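Local coordinates for virulence associated protein VapB (Rhodococcus equi, PDB 4CV7), which is of unknown molecular function but is a plasmid-encoded virulence-associated protein, built as an eight-stranded antiparallel beta-barrel with two Greek-key motifs, at residues 28-33 against 106-111; 6-11 against 24-29; 62-67 against 77-82; 18-23 against 32-37. One frame throughout, in Å; residues are numbered along the deposited sequence. Where two conformers were deposited one is given.

Contact 1: 28-33 against 106-111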
loop_
_atom_site.group_PDB
_atom_site.type_symbol
_atom_site.label_atom_id
_atom_site.label_comp_id
_atom_site.label_asym_id
_atom_site.label_seq_id
_atom_site.Cartn_x
_atom_site.Cartn_y
_atom_site.Cartn_z
ATOM N N ASP A 28 -5.777 8.227 -11.564
ATOM C CA ASP A 28 -4.906 9.328 -11.160
ATOM C C ASP A 28 -4.920 9.541 -9.637
ATOM O O ASP A 28 -4.827 10.637 -9.133
ATOM C CB ASP A 28 -5.172 10.603 -11.976
ATOM C CG ASP A 28 -5.237 10.368 -13.493
ATOM O OD1 ASP A 28 -4.639 9.398 -14.047
ATOM O OD2 ASP A 28 -5.786 11.259 -14.145
ATOM N N MET A 29 -5.062 8.436 -8.891
ATOM C CA MET A 29 -5.197 8.557 -7.478
ATOM C C MET A 29 -3.884 8.151 -6.780
ATOM O O MET A 29 -3.149 7.328 -7.278
ATOM C CB MET A 29 -6.287 7.610 -6.985
ATOM C CG MET A 29 -7.192 8.201 -5.983
ATOM S SD MET A 29 -8.053 9.747 -6.411
ATOM C CE MET A 29 -9.316 9.115 -7.545
ATOM N N VAL A 30 -3.635 8.670 -5.607
ATOM C CA VAL A 30 -2.418 8.438 -4.932
ATOM C C VAL A 30 -2.689 7.996 -3.465
ATOM O O VAL A 30 -3.472 8.645 -2.784
ATOM C CB VAL A 30 -1.515 9.716 -4.897
ATOM C CG1 VAL A 30 -0.295 9.435 -4.121
ATOM C CG2 VAL A 30 -1.258 10.247 -6.306
ATOM N N PHE A 31 -2.054 6.884 -3.051
ATOM C CA PHE A 31 -2.115 6.397 -1.648
ATOM C C PHE A 31 -0.891 6.969 -0.932
ATOM O O PHE A 31 0.223 6.699 -1.374
ATOM C CB PHE A 31 -2.156 4.930 -1.614
ATOM C CG PHE A 31 -2.233 4.358 -0.213
ATOM C CD1 PHE A 31 -3.398 4.438 0.495
ATOM C CD2 PHE A 31 -1.118 3.804 0.417
ATOM C CE1 PHE A 31 -3.474 3.926 1.810
ATOM C CE2 PHE A 31 -1.241 3.254 1.707
ATOM C CZ PHE A 31 -2.371 3.407 2.393
ATOM N N ASP A 32 -1.149 7.582 0.212
ATOM C CA ASP A 32 -0.105 8.031 1.159
ATOM C C ASP A 32 -0.272 7.228 2.425
ATOM O O ASP A 32 -1.291 7.455 3.140
ATOM C CB ASP A 32 -0.297 9.527 1.452
ATOM C CG ASP A 32 0.821 10.202 2.288
ATOM O OD1 ASP A 32 1.670 9.607 2.932
ATOM O OD2 ASP A 32 0.872 11.441 2.305
ATOM N N GLY A 33 0.694 6.396 2.735
ATOM C CA GLY A 33 0.574 5.603 3.980
ATOM C C GLY A 33 1.778 5.650 4.873
ATOM O O GLY A 33 2.900 5.801 4.435
ATOM N N SER A 106 -4.438 6.913 3.341
ATOM C CA SER A 106 -5.646 7.242 2.546
ATOM C C SER A 106 -5.238 7.618 1.109
ATOM O O SER A 106 -4.077 7.892 0.819
ATOM C CB SER A 106 -6.507 8.247 3.235
ATOM O OG SER A 106 -5.723 9.385 3.338
ATOM N N TRP A 107 -6.270 7.644 0.287
ATOM C CA TRP A 107 -6.131 7.964 -1.152
ATOM C C TRP A 107 -6.563 9.384 -1.362
ATOM O O TRP A 107 -7.541 9.886 -0.776
ATOM C CB TRP A 107 -6.965 7.032 -2.028
ATOM C CG TRP A 107 -6.584 5.580 -1.926
ATOM C CD1 TRP A 107 -7.035 4.636 -1.022
ATOM C CD2 TRP A 107 -5.681 4.870 -2.803
ATOM N NE1 TRP A 107 -6.487 3.436 -1.284
ATOM C CE2 TRP A 107 -5.665 3.528 -2.378
ATOM C CE3 TRP A 107 -4.910 5.237 -3.924
ATOM C CZ2 TRP A 107 -4.892 2.590 -3.022
ATOM C CZ3 TRP A 107 -4.161 4.216 -4.541
ATOM C CH2 TRP A 107 -4.164 2.954 -4.101
ATOM N N HIS A 108 -5.845 10.012 -2.310
ATOM C CA HIS A 108 -6.306 11.368 -2.710
ATOM C C HIS A 108 -6.020 11.603 -4.173
ATOM O O HIS A 108 -5.235 10.896 -4.790
ATOM C CB HIS A 108 -5.615 12.373 -1.850
ATOM C CG HIS A 108 -4.148 12.334 -2.007
ATOM N ND1 HIS A 108 -3.488 12.945 -3.067
ATOM C CD2 HIS A 108 -3.191 11.730 -1.266
ATOM C CE1 HIS A 108 -2.189 12.718 -2.944
ATOM N NE2 HIS A 108 -1.994 11.999 -1.857
ATOM N N ASN A 109 -6.570 12.692 -4.762
ATOM C CA ASN A 109 -6.390 13.017 -6.146
ATOM C C ASN A 109 -5.261 14.028 -6.238
ATOM O O ASN A 109 -4.581 14.358 -5.260
ATOM C CB ASN A 109 -7.735 13.409 -6.833
ATOM C CG ASN A 109 -8.340 14.680 -6.287
ATOM O OD1 ASN A 109 -7.557 15.620 -5.882
ATOM N ND2 ASN A 109 -9.675 14.825 -6.369
ATOM N N TRP A 110 -5.058 14.550 -7.464
ATOM C CA TRP A 110 -3.906 15.430 -7.719
ATOM C C TRP A 110 -4.006 16.757 -6.991
ATOM O O TRP A 110 -2.993 17.462 -6.819
ATOM C CB TRP A 110 -3.742 15.676 -9.211
ATOM C CG TRP A 110 -4.684 16.710 -9.684
ATOM C CD1 TRP A 110 -5.983 16.495 -10.092
ATOM C CD2 TRP A 110 -4.427 18.138 -9.836
ATOM N NE1 TRP A 110 -6.526 17.689 -10.477
ATOM C CE2 TRP A 110 -5.608 18.712 -10.321
ATOM C CE3 TRP A 110 -3.294 18.969 -9.647
ATOM C CZ2 TRP A 110 -5.724 20.100 -10.582
ATOM C CZ3 TRP A 110 -3.409 20.345 -9.918
ATOM C CH2 TRP A 110 -4.601 20.876 -10.395
ATOM N N GLU A 111 -5.205 17.172 -6.631
ATOM C CA GLU A 111 -5.406 18.443 -5.896
ATOM C C GLU A 111 -4.745 18.517 -4.490
ATOM O O GLU A 111 -4.545 19.633 -3.976
ATOM C CB GLU A 111 -6.890 18.776 -5.809
ATOM C CG GLU A 111 -7.551 18.951 -7.183
ATOM C CD GLU A 111 -9.077 19.062 -7.143
ATOM O OE1 GLU A 111 -9.714 18.779 -6.092
ATOM O OE2 GLU A 111 -9.620 19.354 -8.206
HETATM O O HOH W 1 -6.059 13.011 -9.782
#
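F31 and W107 face each other as a non-hydrogen-bonded pair of antiparallel strands, and their side chains cross at about a right angle on the inner side of the barrel. F31 CB sits over the face of the six-membered ring of W107, 3.5 Å from its centroid and 7° off the ring normal, a close CH-pi contact. CG, set anti to the backbone N (chi1 -179°), lies 4.1 Å from both S106 O and W107 CE2. The phenyl turns an edge toward the indole five-membered ring, planes at 52°, and CD1 comes 3.7 Å from W107 NE1. CE1 is 3.5 Å from S106 N, and CZ, at the tip, 4.2 Å from S106 N. The indole suits its place by offering F31 CB a broad face, the phenyl by fitting a thin edge against the five-membered ring.

V30 and H108 share the other face of the sheet. They exchange two backbone hydrogen bonds, and V30 CB lies over the imidazole, 3.6 Å from H108 CE1. H108 ND1 gives a nearly straight bond to N109 O (2.8 Å), which fixes the ring's rotation, while NE2 is buried without a partner. In flexible, apolar M29 the bend at chi2 brings SD 3.4 Å from H108 O.

Strand 18-25 flanks 29-33 through V23 and Y24, helix 55-61 touches M29 and W107, and F31 meets the rings of F65 and F78.

Contact 2: 6-11 against 24-29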
loop_
_atom_site.group_PDB
_atom_site.type_symbol
_atom_site.label_atom_id
_atom_site.label_comp_id
_atom_site.label_asym_id
_atom_site.label_seq_id
_atom_site.Cartn_x
_atom_site.Cartn_y
_atom_site.Cartn_z
ATOM N N TYR A 6 -5.863 -3.779 -11.837
ATOM C CA TYR A 6 -5.272 -2.534 -12.298
ATOM C C TYR A 6 -3.791 -2.547 -12.112
ATOM O O TYR A 6 -3.348 -2.848 -10.999
ATOM C CB TYR A 6 -5.870 -1.328 -11.582
ATOM C CG TYR A 6 -7.416 -1.275 -11.503
ATOM C CD1 TYR A 6 -8.048 -1.965 -10.492
ATOM C CD2 TYR A 6 -8.168 -0.620 -12.421
ATOM C CE1 TYR A 6 -9.432 -1.984 -10.402
ATOM C CE2 TYR A 6 -9.552 -0.528 -12.311
ATOM C CZ TYR A 6 -10.191 -1.233 -11.259
ATOM O OH TYR A 6 -11.554 -1.214 -11.164
ATOM N N ASP A 7 -3.019 -2.033 -13.071
ATOM C CA ASP A 7 -1.606 -1.903 -12.918
ATOM C C ASP A 7 -1.329 -0.783 -11.952
ATOM O O ASP A 7 -1.947 0.304 -12.066
ATOM C CB ASP A 7 -0.982 -1.547 -14.289
ATOM C CG ASP A 7 -0.913 -2.703 -15.240
ATOM O OD1 ASP A 7 -1.038 -3.872 -14.869
ATOM O OD2 ASP A 7 -0.586 -2.350 -16.393
ATOM N N VAL A 8 -0.400 -0.940 -11.019
ATOM C CA VAL A 8 -0.029 0.148 -10.133
ATOM C C VAL A 8 1.483 0.145 -9.939
ATOM O O VAL A 8 2.136 -0.837 -10.304
ATOM C CB VAL A 8 -0.660 0.027 -8.731
ATOM C CG1 VAL A 8 -2.193 0.166 -8.818
ATOM C CG2 VAL A 8 -0.244 -1.255 -8.013
ATOM N N HIS A 9 2.008 1.229 -9.427
ATOM C CA HIS A 9 3.423 1.262 -9.036
ATOM C C HIS A 9 3.504 2.109 -7.804
ATOM O O HIS A 9 2.545 2.827 -7.443
ATOM C CB HIS A 9 4.331 1.780 -10.141
ATOM C CG HIS A 9 4.041 3.202 -10.540
ATOM N ND1 HIS A 9 3.029 3.535 -11.425
ATOM C CD2 HIS A 9 4.649 4.383 -10.221
ATOM C CE1 HIS A 9 3.023 4.848 -11.622
ATOM N NE2 HIS A 9 3.991 5.388 -10.902
ATOM N N GLY A 10 4.575 2.034 -7.086
ATOM C CA GLY A 10 4.726 2.720 -5.857
ATOM C C GLY A 10 6.125 2.768 -5.333
ATOM O O GLY A 10 7.040 2.299 -5.987
ATOM N N ASN A 11 6.265 3.278 -4.115
ATOM C CA ASN A 11 7.561 3.264 -3.514
ATOM C C ASN A 11 7.418 3.234 -1.984
ATOM O O ASN A 11 6.339 3.496 -1.419
ATOM C CB ASN A 11 8.403 4.457 -4.013
ATOM C CG ASN A 11 7.734 5.824 -3.813
ATOM O OD1 ASN A 11 7.372 6.195 -2.707
ATOM N ND2 ASN A 11 7.393 6.479 -4.901
ATOM N N TYR A 24 0.634 4.725 -6.694
ATOM C CA TYR A 24 -0.023 5.479 -7.775
ATOM C C TYR A 24 -1.019 4.514 -8.412
ATOM O O TYR A 24 -0.621 3.512 -9.028
ATOM C CB TYR A 24 1.017 6.035 -8.737
ATOM C CG TYR A 24 2.007 6.893 -7.920
ATOM C CD1 TYR A 24 1.585 8.134 -7.489
ATOM C CD2 TYR A 24 3.245 6.440 -7.447
ATOM C CE1 TYR A 24 2.358 8.932 -6.682
ATOM C CE2 TYR A 24 4.014 7.273 -6.581
ATOM C CZ TYR A 24 3.549 8.487 -6.234
ATOM O OH TYR A 24 4.155 9.406 -5.421
ATOM N N GLY A 25 -2.294 4.763 -8.202
ATOM C CA GLY A 25 -3.334 3.875 -8.615
ATOM C C GLY A 25 -4.127 4.389 -9.850
ATOM O O GLY A 25 -3.876 5.510 -10.351
ATOM N N PRO A 26 -5.072 3.624 -10.307
ATOM C CA PRO A 26 -5.884 4.034 -11.472
ATOM C C PRO A 26 -6.752 5.232 -11.179
ATOM O O PRO A 26 -7.029 5.634 -10.041
ATOM C CB PRO A 26 -6.734 2.788 -11.739
ATOM C CG PRO A 26 -6.839 2.085 -10.409
ATOM C CD PRO A 26 -5.449 2.265 -9.826
ATOM N N GLU A 27 -7.112 5.928 -12.254
ATOM C CA GLU A 27 -7.925 7.155 -12.112
ATOM C C GLU A 27 -7.119 8.273 -11.411
ATOM O O GLU A 27 -7.676 9.165 -10.761
ATOM C CB GLU A 27 -9.386 6.909 -11.572
ATOM C CG GLU A 27 -10.013 5.815 -12.453
ATOM C CD GLU A 27 -11.468 5.431 -12.178
ATOM O OE1 GLU A 27 -12.129 6.068 -11.358
ATOM O OE2 GLU A 27 -12.003 4.543 -12.914
ATOM N N ASP A 28 -5.777 8.227 -11.564
ATOM C CA ASP A 28 -4.906 9.328 -11.160
ATOM C C ASP A 28 -4.920 9.541 -9.637
ATOM O O ASP A 28 -4.827 10.637 -9.133
ATOM C CB ASP A 28 -5.172 10.603 -11.976
ATOM C CG ASP A 28 -5.237 10.368 -13.493
ATOM O OD1 ASP A 28 -4.639 9.398 -14.047
ATOM O OD2 ASP A 28 -5.786 11.259 -14.145
ATOM N N MET A 29 -5.062 8.436 -8.891
ATOM C CA MET A 29 -5.197 8.557 -7.478
ATOM C C MET A 29 -3.884 8.151 -6.780
ATOM O O MET A 29 -3.149 7.328 -7.278
ATOM C CB MET A 29 -6.287 7.610 -6.985
ATOM C CG MET A 29 -7.192 8.201 -5.983
ATOM S SD MET A 29 -8.053 9.747 -6.411
ATOM C CE MET A 29 -9.316 9.115 -7.545
HETATM O O HOH W 2 -1.595 3.260 -11.731
#
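The imidazole of H9 and the phenol of Y24 meet with their planes 32° apart, neither stacked nor edge-to-face. On one face of the H9 ring lies Y24 CB, 3.6 Å above the plane and displaced toward the rim, giving a CH-pi contact. The edge of the Y24 ring receives N11 ND2, in the ring plane and 3.9 Å from Y24 CE2; the long tyrosine thus spans neighbours at positions 9, 10 and 11. Farther on, P26 CG approaches the ring of Y6 obliquely, 3.6 Å from Y6 CG, and P26 CD packs on V8 CG1. Proline suits this place because its ring offers a rigid apolar surface to Y6 and V8.

One straight backbone bond, Y24 N to H9 O (2.8 Å, 178°), marks the hydrogen-bonded pair. Toward Y6 and P26 the two chains separate, and a water bridges them by donating to both D7 O and Y24 O. The chain then reverses within 25-29: G25 N donates to M29 O at 2.9 Å, with a weak bond returning from M29 N to G25 O.

Strand 42-52 is hydrogen-bonded to the backbone of Y6, V8 and G10 through L50, G48 and F46. The arrangement is that of an antiparallel hairpin, 4-14 with 18-25, near its open end, built into the wall of a closed beta-barrel.

Contact 3: 62-67 against 77-82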
loop_
_atom_site.group_PDB
_atom_site.type_symbol
_atom_site.label_atom_id
_atom_site.label_comp_id
_atom_site.label_asym_id
_atom_site.label_seq_id
_atom_site.Cartn_x
_atom_site.Cartn_y
_atom_site.Cartn_z
ATOM N N THR A 62 -10.701 3.672 2.541
ATOM C CA THR A 62 -9.432 3.234 3.106
ATOM C C THR A 62 -9.005 4.225 4.189
ATOM O O THR A 62 -8.884 5.421 3.978
ATOM C CB THR A 62 -8.276 3.142 2.125
ATOM O OG1 THR A 62 -8.564 2.159 1.139
ATOM C CG2 THR A 62 -6.938 2.780 2.825
ATOM N N VAL A 63 -8.710 3.698 5.393
ATOM C CA VAL A 63 -8.048 4.406 6.486
ATOM C C VAL A 63 -6.790 3.787 6.975
ATOM O O VAL A 63 -6.000 4.424 7.704
ATOM C CB VAL A 63 -9.022 4.721 7.678
ATOM C CG1 VAL A 63 -10.257 5.497 7.223
ATOM C CG2 VAL A 63 -9.389 3.436 8.457
ATOM N N SER A 64 -6.617 2.517 6.696
ATOM C CA SER A 64 -5.423 1.767 7.218
ATOM C C SER A 64 -4.998 0.777 6.211
ATOM O O SER A 64 -5.660 0.469 5.233
ATOM C CB SER A 64 -5.701 1.125 8.521
ATOM O OG SER A 64 -6.520 -0.010 8.353
ATOM N N PHE A 65 -3.773 0.285 6.414
ATOM C CA PHE A 65 -3.176 -0.720 5.516
ATOM C C PHE A 65 -2.240 -1.601 6.325
ATOM O O PHE A 65 -1.713 -1.188 7.336
ATOM C CB PHE A 65 -2.526 -0.107 4.270
ATOM C CG PHE A 65 -1.228 0.594 4.516
ATOM C CD1 PHE A 65 -1.117 1.702 5.359
ATOM C CD2 PHE A 65 -0.011 0.074 4.029
ATOM C CE1 PHE A 65 0.123 2.314 5.600
ATOM C CE2 PHE A 65 1.201 0.688 4.286
ATOM C CZ PHE A 65 1.246 1.796 5.073
ATOM N N GLN A 66 -2.019 -2.812 5.771
ATOM C CA GLN A 66 -1.043 -3.709 6.309
ATOM C C GLN A 66 -0.264 -4.312 5.201
ATOM O O GLN A 66 -0.804 -4.545 4.133
ATOM C CB GLN A 66 -1.678 -4.857 7.130
ATOM C CG GLN A 66 -2.428 -4.355 8.349
ATOM C CD GLN A 66 -3.260 -5.452 9.057
ATOM O OE1 GLN A 66 -3.057 -6.574 8.749
ATOM N NE2 GLN A 66 -4.422 -5.086 9.550
ATOM N N TYR A 67 1.003 -4.526 5.421
ATOM C CA TYR A 67 1.868 -5.158 4.396
ATOM C C TYR A 67 2.540 -6.410 4.915
ATOM O O TYR A 67 2.751 -6.540 6.132
ATOM C CB TYR A 67 2.879 -4.102 3.857
ATOM C CG TYR A 67 3.933 -3.690 4.848
ATOM C CD1 TYR A 67 5.050 -4.584 5.127
ATOM C CD2 TYR A 67 3.835 -2.549 5.613
ATOM C CE1 TYR A 67 6.014 -4.224 6.019
ATOM C CE2 TYR A 67 4.839 -2.161 6.437
ATOM C CZ TYR A 67 5.864 -2.975 6.653
ATOM O OH TYR A 67 6.884 -2.698 7.543
ATOM N N ASN A 77 -2.575 -4.890 1.977
ATOM C CA ASN A 77 -4.061 -4.922 2.141
ATOM C C ASN A 77 -4.540 -3.580 2.636
ATOM O O ASN A 77 -3.887 -2.978 3.508
ATOM C CB ASN A 77 -4.414 -5.988 3.169
ATOM C CG ASN A 77 -4.136 -7.396 2.684
ATOM O OD1 ASN A 77 -4.195 -7.702 1.510
ATOM N ND2 ASN A 77 -3.816 -8.279 3.635
ATOM N N PHE A 78 -5.710 -3.192 2.132
ATOM C CA PHE A 78 -6.331 -1.933 2.549
ATOM C C PHE A 78 -7.595 -2.166 3.291
ATOM O O PHE A 78 -8.402 -3.041 2.920
ATOM C CB PHE A 78 -6.641 -1.061 1.322
ATOM C CG PHE A 78 -5.429 -0.743 0.490
ATOM C CD1 PHE A 78 -4.604 0.291 0.886
ATOM C CD2 PHE A 78 -5.113 -1.452 -0.665
ATOM C CE1 PHE A 78 -3.477 0.606 0.147
ATOM C CE2 PHE A 78 -3.969 -1.107 -1.370
ATOM C CZ PHE A 78 -3.185 -0.078 -1.003
ATOM N N PHE A 79 -7.818 -1.404 4.359
ATOM C CA PHE A 79 -8.967 -1.561 5.248
ATOM C C PHE A 79 -9.679 -0.275 5.578
ATOM O O PHE A 79 -9.104 0.823 5.571
ATOM C CB PHE A 79 -8.560 -2.178 6.579
ATOM C CG PHE A 79 -7.791 -3.477 6.401
ATOM C CD1 PHE A 79 -8.453 -4.693 6.344
ATOM C CD2 PHE A 79 -6.430 -3.522 6.368
ATOM C CE1 PHE A 79 -7.765 -5.871 6.127
ATOM C CE2 PHE A 79 -5.756 -4.694 6.152
ATOM C CZ PHE A 79 -6.397 -5.885 6.106
ATOM N N ASP A 80 -10.985 -0.409 5.774
ATOM C CA ASP A 80 -11.861 0.666 6.339
ATOM C C ASP A 80 -11.799 0.742 7.829
ATOM O O ASP A 80 -11.128 -0.053 8.489
ATOM C CB ASP A 80 -13.280 0.609 5.774
ATOM C CG ASP A 80 -14.054 -0.529 6.266
ATOM O OD1 ASP A 80 -13.914 -0.970 7.420
ATOM O OD2 ASP A 80 -14.992 -1.019 5.571
ATOM N N SER A 81 -12.484 1.724 8.357
ATOM C CA SER A 81 -12.406 1.992 9.803
ATOM C C SER A 81 -13.035 0.867 10.646
ATOM O O SER A 81 -12.718 0.727 11.862
ATOM C CB SER A 81 -12.981 3.345 10.087
ATOM O OG SER A 81 -14.351 3.369 9.799
ATOM N N SER A 82 -13.855 -0.001 10.098
ATOM C CA SER A 82 -14.451 -1.109 10.779
ATOM C C SER A 82 -13.696 -2.380 10.413
ATOM O O SER A 82 -14.161 -3.511 10.773
ATOM C CB SER A 82 -15.889 -1.314 10.269
ATOM O OG SER A 82 -16.677 -0.230 10.537
HETATM O O HOH W 3 -8.750 0.076 9.845
#
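V63 and S64 both point their backbone N-H at F79 O, at 2.9 Å from V63 N and 3.2 Å from S64 N, which defines a classic beta bulge just after helix 55-61. Regular antiparallel bonding follows: F79 N returns a bond to S64 O, and Q66 and N77 exchange a pair.

Side-chain packing divides between two faces. On the inner one, F65 CB lies 4.0 Å from F78 CD1, and T62 CG2 touches the same F78 CD1 from just before the bulge at 3.9 Å. Phenylalanine suits both positions because flat apolar rings can meet F31 edge-to-face in the buried interior. On the outer face the F79 ring is bordered by S64, whose OG is 3.5 Å from F79 CB, and by Q66. The extended glutamine crosses it at about a right angle, its NE2 3.7 Å from F79 CE2.

Polar side-chain contacts gather at the open end of the hairpin. A water links S64 OG to D80 O, D80 OD1 accepts from S82 N in an Asx turn, and T62 OG1 bonds to L58 O of the helix.

Main-chain bonds thus set the register, F65 and F78 make an all-carbon inner side, and the outer side mixes F79 with polar neighbours.

Contact 4: 18-23 against 32-37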
loop_
_atom_site.group_PDB
_atom_site.type_symbol
_atom_site.label_atom_id
_atom_site.label_comp_id
_atom_site.label_asym_id
_atom_site.label_seq_id
_atom_site.Cartn_x
_atom_site.Cartn_y
_atom_site.Cartn_z
ATOM N N TYR A 18 9.710 2.860 11.090
ATOM C CA TYR A 18 8.739 3.610 10.373
ATOM C C TYR A 18 8.952 3.429 8.851
ATOM O O TYR A 18 10.065 3.445 8.411
ATOM C CB TYR A 18 8.843 5.074 10.740
ATOM C CG TYR A 18 8.044 5.987 9.898
ATOM C CD1 TYR A 18 6.693 6.169 10.037
ATOM C CD2 TYR A 18 8.678 6.617 8.813
ATOM C CE1 TYR A 18 6.009 6.972 9.166
ATOM C CE2 TYR A 18 8.029 7.348 7.891
ATOM C CZ TYR A 18 6.707 7.639 8.038
ATOM O OH TYR A 18 5.992 8.395 7.128
ATOM N N GLN A 19 7.804 3.385 8.163
ATOM C CA GLN A 19 7.872 3.393 6.657
ATOM C C GLN A 19 6.851 4.317 6.088
ATOM O O GLN A 19 5.678 4.347 6.498
ATOM C CB GLN A 19 7.560 1.985 6.091
ATOM C CG GLN A 19 8.566 0.964 6.609
ATOM C CD GLN A 19 8.157 0.345 7.939
ATOM O OE1 GLN A 19 6.971 0.055 8.085
ATOM N NE2 GLN A 19 9.078 0.226 8.868
ATOM N N LYS A 20 7.261 5.072 5.031
ATOM C CA LYS A 20 6.310 5.825 4.234
ATOM C C LYS A 20 6.100 5.119 2.905
ATOM O O LYS A 20 7.041 4.775 2.211
ATOM C CB LYS A 20 6.960 7.157 3.950
ATOM C CG LYS A 20 6.081 7.990 3.013
ATOM C CD LYS A 20 4.822 8.558 3.563
ATOM C CE LYS A 20 4.964 9.895 4.169
ATOM N NZ LYS A 20 3.623 10.304 4.700
ATOM N N PHE A 21 4.818 4.834 2.599
ATOM C CA PHE A 21 4.452 4.226 1.362
ATOM C C PHE A 21 3.719 5.244 0.447
ATOM O O PHE A 21 2.893 6.013 0.951
ATOM C CB PHE A 21 3.462 3.023 1.591
ATOM C CG PHE A 21 4.076 1.748 2.063
ATOM C CD1 PHE A 21 4.566 1.642 3.352
ATOM C CD2 PHE A 21 4.161 0.628 1.229
ATOM C CE1 PHE A 21 5.130 0.463 3.822
ATOM C CE2 PHE A 21 4.755 -0.560 1.707
ATOM C CZ PHE A 21 5.197 -0.617 2.997
ATOM N N HIS A 22 3.970 5.151 -0.847
ATOM C CA HIS A 22 3.145 5.817 -1.892
ATOM C C HIS A 22 2.766 4.758 -2.858
ATOM O O HIS A 22 3.541 3.893 -3.271
ATOM C CB HIS A 22 3.896 6.930 -2.577
ATOM C CG HIS A 22 4.136 8.068 -1.656
ATOM N ND1 HIS A 22 5.331 8.282 -1.035
ATOM C CD2 HIS A 22 3.329 9.079 -1.283
ATOM C CE1 HIS A 22 5.256 9.397 -0.315
ATOM N NE2 HIS A 22 4.055 9.904 -0.467
ATOM N N VAL A 23 1.548 4.814 -3.292
ATOM C CA VAL A 23 1.098 4.034 -4.432
ATOM C C VAL A 23 0.386 4.906 -5.424
ATOM O O VAL A 23 -0.492 5.704 -5.042
ATOM C CB VAL A 23 0.096 2.872 -4.049
ATOM C CG1 VAL A 23 -0.380 2.072 -5.237
ATOM C CG2 VAL A 23 0.713 1.974 -3.008
ATOM N N ASP A 32 -1.149 7.582 0.212
ATOM C CA ASP A 32 -0.105 8.031 1.159
ATOM C C ASP A 32 -0.272 7.228 2.425
ATOM O O ASP A 32 -1.291 7.455 3.140
ATOM C CB ASP A 32 -0.297 9.527 1.452
ATOM C CG ASP A 32 0.821 10.202 2.288
ATOM O OD1 ASP A 32 1.670 9.607 2.932
ATOM O OD2 ASP A 32 0.872 11.441 2.305
ATOM N N GLY A 33 0.694 6.396 2.735
ATOM C CA GLY A 33 0.574 5.603 3.980
ATOM C C GLY A 33 1.778 5.650 4.873
ATOM O O GLY A 33 2.900 5.801 4.435
ATOM N N ASP A 34 1.483 5.633 6.172
ATOM C CA ASP A 34 2.481 5.764 7.200
ATOM C C ASP A 34 2.384 4.520 8.085
ATOM O O ASP A 34 1.372 4.385 8.746
ATOM C CB ASP A 34 2.190 7.014 8.023
ATOM C CG ASP A 34 2.331 8.260 7.194
ATOM O OD1 ASP A 34 3.446 8.692 6.944
ATOM O OD2 ASP A 34 1.326 8.891 6.970
ATOM N N ALA A 35 3.424 3.719 8.081
ATOM C CA ALA A 35 3.376 2.418 8.756
ATOM C C ALA A 35 4.433 2.374 9.818
ATOM O O ALA A 35 5.474 3.012 9.779
ATOM C CB ALA A 35 3.549 1.282 7.822
ATOM N N GLY A 36 4.208 1.478 10.824
ATOM C CA GLY A 36 5.239 0.893 11.612
ATOM C C GLY A 36 5.477 -0.527 11.224
ATOM O O GLY A 36 4.529 -1.230 10.817
ATOM N N GLY A 37 6.656 -1.004 11.466
ATOM C CA GLY A 37 6.990 -2.392 11.119
ATOM C C GLY A 37 8.398 -2.698 11.416
ATOM O O GLY A 37 9.237 -1.835 11.363
#
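K20 and D34 lie side by side on one face of an antiparallel beta-hairpin, strands 18-25 and 29-37, and K20 is the centre of a salt-bridge network with D32 and D34. In the conformer given, D32 OD1 meets K20 NZ at 2.7 Å with its syn lone pair; D34 OD1 lies 2.8 Å from K20 NZ. Bends at chi2 and chi3 (72° and 89°) carry CD past G33 O and CE toward the two carboxylates, and NZ follows, anti at chi4. D34 OD1 also accepts from Y18 OH at 2.6 Å, using its anti lone pair, with the phenol and carboxylate planes nearly coplanar. Two donors on one oxygen would be expected to stabilise the charged aspartate.

Next outward is H22, whose NE2 stands 4.2 Å from D32 OD1 in that conformer, too far for a bond. Its side chain is about 2 Å from a bound cobalt(II) ion, a coordination distance, while ND1 makes a weak hydrogen bond to N11 OD1.

The backbone bonds set the register: Q19 with A35 and F21 with G33 form hydrogen-bonded pairs, which pair K20 with D34. On the inner face, F21 meets the rings of F65 and Y67, and small residues suit the strand facing it, with A35 CB 4.4 Å from F21 CE1. At the far end Q19 NE2 donates a hydrogen bond to G37 O at 3.2 Å, standing 37° out of the carbonyl plane.

How the contacts relate
All four contacts belong to one closed antiparallel barrel. Strand 18-25 carries contacts 2 and 4, and strand 29-37 carries contacts 4 and 1, so 4-14, 18-25, 29-37 and 100-108 follow one another across the sheet; contact 3 continues it through 64-68 and 74-79. Contact 1 thus joins the N-terminal hairpins to the last strand. Along the chain contacts 2 and 4 interleave, whereas contact 3 is nested within the long loop closed by contact 1. The centres of contacts 1 and 2 are about 9 Å apart and those of contacts 2 and 3 about 17 Å. Aromatic rings from contacts 1, 3 and 4 meet in a shared interior.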